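PDB 6CDB: ArsR family transcriptional regulator from Staphylococcus aureus, which probably acts as a zinc-responsive transcriptional repressor of the ArsR family, binding DNA as a dimer through winged helix-turn-helix domains. Local coordinates for residues 30-35 against 80-85; 26-31 against 60-65. The protein carries 1 engineered substitution. One frame throughout, in Å; residues are numbered along the deposited sequence.

Interaction 1 of 2, residues 30-35 against 80-85; sequences RIMELL and YSLDDI. With ZN (zinc ion), chain C.
L35 meets Y80 at the flat peptide carbonyl and not at the ring: L35 CD2 lies 3.4 Å from Y80 O, while the rest of the Y80 side chain packs among V42, L60, V69 and A71. The other flat group is the D84 carboxylate, which lies beyond the helix contact; its OD1 binds the zinc ion at 1.9 Å and its OD2 makes a weak cap on V87 N at the start of helix 85-99. Between these two places L82 carries the packing. Its CD2 methyl approaches L35 CB at 3.8 Å and also rests 3.7 Å from M32 O, so one methyl touches both side chain and backbone of the helix. M32 bends at chi2 (-74°) and chi3 (-78°); this turn brings CE to 3.8 Å from L82 CD2, the two side chains passing at a slant. No direct hydrogen bond joins the segments. One water bridges them instead, donating to L35 O at 2.7 Å and accepting from L82 N at 2.9 Å. Short helix and strand segments run nearly perpendicular, at 89°. V69 of the adjacent strand also packs on M32 and L35, and S81 OG is hydrogen-bonded to K70 NZ. A helix packed across a wing strand belongs to the winged helix-turn-helix fold. The turn after the strand supplies the N-cap residue D84, which with H86 and with H97 and H100 of the second subunit forms this repressor's intersubunit zinc site.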
# COMPACT_ATOMS: atom_id res chain seq x y z
N ARG A 30 6.53 -5.94 8.73
CA ARG A 30 6.91 -5.91 10.14
C ARG A 30 8.00 -4.87 10.39
O ARG A 30 7.96 -4.13 11.40
CB ARG A 30 7.38 -7.29 10.59
CG ARG A 30 6.25 -8.30 10.78
CD ARG A 30 6.62 -9.28 11.88
NE ARG A 30 7.73 -10.12 11.48
CZ ARG A 30 8.65 -10.63 12.30
NH1 ARG A 30 8.63 -10.39 13.61
NH2 ARG A 30 9.61 -11.39 11.79
N ILE A 31 8.97 -4.79 9.50
CA ILE A 31 10.00 -3.75 9.60
C ILE A 31 9.36 -2.37 9.53
O ILE A 31 9.67 -1.48 10.34
CB ILE A 31 11.05 -3.94 8.50
CG1 ILE A 31 11.81 -5.27 8.69
CG2 ILE A 31 12.00 -2.73 8.44
CD1 ILE A 31 12.74 -5.60 7.54
N MET A 32 8.45 -2.16 8.56
CA MET A 32 7.85 -0.85 8.39
C MET A 32 7.00 -0.46 9.58
O MET A 32 6.98 0.71 9.98
CB MET A 32 7.00 -0.81 7.12
CG MET A 32 7.76 -0.98 5.81
SD MET A 32 8.71 0.45 5.32
CE MET A 32 7.38 1.45 4.64
N GLU A 33 6.26 -1.41 10.15
CA GLU A 33 5.45 -1.09 11.32
C GLU A 33 6.35 -0.73 12.51
O GLU A 33 6.08 0.25 13.23
CB GLU A 33 4.52 -2.26 11.64
CG GLU A 33 3.40 -1.95 12.62
CD GLU A 33 3.82 -2.14 14.07
OE1 GLU A 33 4.75 -2.94 14.30
OE2 GLU A 33 3.23 -1.48 14.95
N LEU A 34 7.45 -1.47 12.70
CA LEU A 34 8.40 -1.11 13.75
C LEU A 34 8.89 0.32 13.58
O LEU A 34 8.93 1.11 14.54
CB LEU A 34 9.58 -2.10 13.75
CG LEU A 34 10.62 -2.10 14.87
CD1 LEU A 34 11.32 -3.46 14.96
CD2 LEU A 34 11.66 -0.99 14.69
N LEU A 35 9.29 0.68 12.36
CA LEU A 35 9.77 2.03 12.09
C LEU A 35 8.67 3.07 12.25
O LEU A 35 8.95 4.23 12.58
CB LEU A 35 10.37 2.11 10.69
CG LEU A 35 11.63 1.26 10.52
CD1 LEU A 35 12.10 1.24 9.07
CD2 LEU A 35 12.72 1.80 11.42
N TYR A 80 17.32 4.05 10.83
CA TYR A 80 16.33 4.08 9.77
C TYR A 80 15.02 4.65 10.27
O TYR A 80 14.71 4.61 11.46
CB TYR A 80 16.11 2.69 9.18
CG TYR A 80 17.25 2.27 8.29
CD1 TYR A 80 18.45 1.84 8.84
CD2 TYR A 80 17.14 2.31 6.90
CE1 TYR A 80 19.51 1.46 8.05
CE2 TYR A 80 18.21 1.94 6.09
CZ TYR A 80 19.39 1.51 6.68
OH TYR A 80 20.47 1.13 5.92
N SER A 81 14.24 5.20 9.33
CA SER A 81 12.92 5.72 9.65
C SER A 81 12.07 5.63 8.39
O SER A 81 12.58 5.50 7.28
CB SER A 81 13.01 7.16 10.15
OG SER A 81 13.71 7.96 9.21
N LEU A 82 10.75 5.69 8.58
CA LEU A 82 9.88 5.88 7.43
C LEU A 82 10.27 7.18 6.73
O LEU A 82 10.63 8.17 7.38
CB LEU A 82 8.42 5.91 7.85
CG LEU A 82 7.88 4.63 8.50
CD1 LEU A 82 6.35 4.65 8.59
CD2 LEU A 82 8.36 3.37 7.77
N ASP A 83 10.21 7.17 5.40
CA ASP A 83 10.83 8.25 4.63
C ASP A 83 10.21 9.61 4.94
O ASP A 83 10.92 10.56 5.25
CB ASP A 83 10.74 7.95 3.13
CG ASP A 83 11.24 9.11 2.28
OD1 ASP A 83 12.46 9.15 2.00
OD2 ASP A 83 10.43 10.00 1.90
N ASP A 84 8.88 9.72 4.87
CA ASP A 84 8.21 10.98 5.21
C ASP A 84 6.79 10.67 5.67
O ASP A 84 6.40 9.50 5.83
CB ASP A 84 8.26 11.97 4.04
CG ASP A 84 7.43 11.54 2.82
OD1 ASP A 84 7.63 12.11 1.72
OD2 ASP A 84 6.56 10.64 2.94
N ILE A 85 5.99 11.72 5.85
CA ILE A 85 4.66 11.57 6.42
C ILE A 85 3.70 10.81 5.49
O ILE A 85 2.73 10.21 5.95
CB ILE A 85 4.10 12.95 6.80
CG1 ILE A 85 2.88 12.76 7.68
CG2 ILE A 85 3.74 13.74 5.53
CD1 ILE A 85 1.89 13.89 7.59
ZN ZN C . 6.32 11.75 0.42
O HOH W 1 10.03 6.35 11.30

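Interaction 2 of 2, residues 26-31 against 60-65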
# COMPACT_ATOMS: atom_id res chain seq x y z
N TYR A 26 5.52 -9.93 4.21
CA TYR A 26 5.18 -9.93 5.63
C TYR A 26 6.29 -9.32 6.48
O TYR A 26 6.03 -8.50 7.37
CB TYR A 26 4.89 -11.35 6.10
CG TYR A 26 4.59 -11.49 7.58
CD1 TYR A 26 3.43 -10.95 8.12
CD2 TYR A 26 5.45 -12.18 8.42
CE1 TYR A 26 3.14 -11.07 9.46
CE2 TYR A 26 5.17 -12.31 9.77
CZ TYR A 26 4.01 -11.75 10.28
OH TYR A 26 3.72 -11.87 11.61
N ASN A 27 7.53 -9.74 6.24
CA ASN A 27 8.64 -9.24 7.04
C ASN A 27 8.92 -7.77 6.76
O ASN A 27 9.28 -7.02 7.68
CB ASN A 27 9.90 -10.09 6.78
CG ASN A 27 9.88 -11.38 7.56
OD1 ASN A 27 9.30 -11.45 8.65
ND2 ASN A 27 10.52 -12.42 7.02
N ARG A 28 8.77 -7.34 5.51
CA ARG A 28 8.91 -5.92 5.20
C ARG A 28 7.82 -5.10 5.89
O ARG A 28 8.08 -3.99 6.35
CB ARG A 28 8.88 -5.68 3.69
CG ARG A 28 10.14 -6.11 2.99
CD ARG A 28 10.20 -5.57 1.57
NE ARG A 28 11.15 -6.37 0.81
CZ ARG A 28 10.82 -7.16 -0.20
NH1 ARG A 28 9.57 -7.19 -0.64
NH2 ARG A 28 11.77 -7.88 -0.79
N ILE A 29 6.60 -5.62 5.95
CA ILE A 29 5.55 -4.94 6.71
C ILE A 29 5.91 -4.88 8.19
O ILE A 29 5.65 -3.87 8.87
CB ILE A 29 4.20 -5.64 6.47
CG1 ILE A 29 3.70 -5.34 5.05
CG2 ILE A 29 3.17 -5.21 7.51
CD1 ILE A 29 3.65 -3.83 4.72
N ARG A 30 6.53 -5.94 8.73
CA ARG A 30 6.91 -5.91 10.14
C ARG A 30 8.00 -4.87 10.39
O ARG A 30 7.96 -4.13 11.40
CB ARG A 30 7.38 -7.29 10.59
CG ARG A 30 6.25 -8.30 10.78
CD ARG A 30 6.62 -9.28 11.88
NE ARG A 30 7.73 -10.12 11.48
CZ ARG A 30 8.65 -10.63 12.30
NH1 ARG A 30 8.63 -10.39 13.61
NH2 ARG A 30 9.61 -11.39 11.79
N ILE A 31 8.97 -4.79 9.50
CA ILE A 31 10.00 -3.75 9.60
C ILE A 31 9.36 -2.37 9.53
O ILE A 31 9.67 -1.48 10.34
CB ILE A 31 11.05 -3.94 8.50
CG1 ILE A 31 11.81 -5.27 8.69
CG2 ILE A 31 12.00 -2.73 8.44
CD1 ILE A 31 12.74 -5.60 7.54
N LEU A 60 15.96 -3.41 3.80
CA LEU A 60 16.04 -1.95 3.94
C LEU A 60 16.73 -1.30 2.74
O LEU A 60 16.40 -0.16 2.40
CB LEU A 60 16.78 -1.57 5.22
CG LEU A 60 16.15 -1.93 6.56
CD1 LEU A 60 17.16 -1.67 7.70
CD2 LEU A 60 14.90 -1.13 6.80
N LYS A 61 17.69 -1.99 2.11
CA LYS A 61 18.21 -1.46 0.85
C LYS A 61 17.09 -1.37 -0.17
O LYS A 61 16.96 -0.35 -0.87
CB LYS A 61 19.34 -2.33 0.29
CG LYS A 61 20.44 -2.66 1.26
CD LYS A 61 21.36 -1.48 1.51
CE LYS A 61 22.24 -1.77 2.72
NZ LYS A 61 23.06 -3.02 2.49
N LEU A 62 16.26 -2.41 -0.26
CA LEU A 62 15.16 -2.35 -1.22
C LEU A 62 14.18 -1.22 -0.86
O LEU A 62 13.80 -0.43 -1.73
CB LEU A 62 14.43 -3.69 -1.29
CG LEU A 62 13.10 -3.62 -2.07
CD1 LEU A 62 13.26 -3.04 -3.50
CD2 LEU A 62 12.46 -4.99 -2.14
N LEU A 63 13.77 -1.14 0.40
CA LEU A 63 12.81 -0.12 0.81
C LEU A 63 13.38 1.28 0.61
O LEU A 63 12.64 2.22 0.26
CB LEU A 63 12.40 -0.33 2.27
CG LEU A 63 11.64 -1.63 2.56
CD1 LEU A 63 11.47 -1.86 4.07
CD2 LEU A 63 10.27 -1.63 1.85
N LYS A 64 14.68 1.45 0.81
CA LYS A 64 15.30 2.76 0.61
C LYS A 64 15.32 3.14 -0.87
O LYS A 64 15.04 4.30 -1.22
CB LYS A 64 16.71 2.78 1.20
CG LYS A 64 17.34 4.18 1.22
CD LYS A 64 18.86 4.14 1.38
CE LYS A 64 19.27 3.80 2.79
NZ LYS A 64 20.76 3.76 2.96
N SER A 65 15.63 2.18 -1.75
CA SER A 65 15.66 2.50 -3.17
C SER A 65 14.31 3.00 -3.68
O SER A 65 14.25 3.74 -4.67
CB SER A 65 16.09 1.28 -3.98
OG SER A 65 15.02 0.36 -4.07
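R28 reaches L62 through a chain that leaves the helix with CG anti to its carbonyl carbon (chi1 -74°) and then runs extended from CG to NE, while L62 has CG anti to its backbone N (chi1 169°). The two side chains cross at about a right angle, and L62 CD2 sits over one face of the R28 guanidinium, 3.2 Å above its plane and displaced toward the rim. L62 CD2 is 3.3 Å from R28 NH2 and just as near to CZ. An aliphatic methyl thus covers one face of the charged group, while NH1 bonds A22 O and NE bonds Q59 OE1 weakly. Closer to the backbone, R28 CD passes L63 CD2 at 4.0 Å. One turn further along, I31 turns its CG2 branch to L60, whose CD2 stands 3.7 Å away, and the same CG2 has a looser approach to L63 CD1 at 4.5 Å. The contact therefore grades from a partly exposed, charged end at R28 to a buried, wholly aliphatic end at I31. No hydrogen bond crosses it. Within helix 26-37, N27 OD1 accepts R30 NH2 at 3.2 Å in the guanidinium plane, and R30 NH1 goes on to L49 O. The short helical segments lie 11.4 Å apart at closest approach and are inclined at 73°. Around them, I45 and L49 of helix 42-49 press on I31, V42 and I45 on L60, and V69 of strand 69-74 on L63; Y80 of strand 77-82 touches L60 and K64, and F20 and L13 of the second subunit pack on I29 and R30.

In the fold
Interactions 1 and 2 share helix 26-37, with R30 and I31 common to both, and their centres lie 9 Å apart. From that helix the chain runs on to helix 53-65, the partner in interaction 2, and then to strand 77-82, the partner in interaction 1. The two contacts also touch directly, M32 SD packing on L63 CD1 at 3.8 Å. One helix thus joins the last helix of the probable DNA-binding helix-turn-helix to the strand leading into the zinc-binding helix 85-99, which is consistent with the allosteric coupling of zinc binding to DNA binding in this repressor.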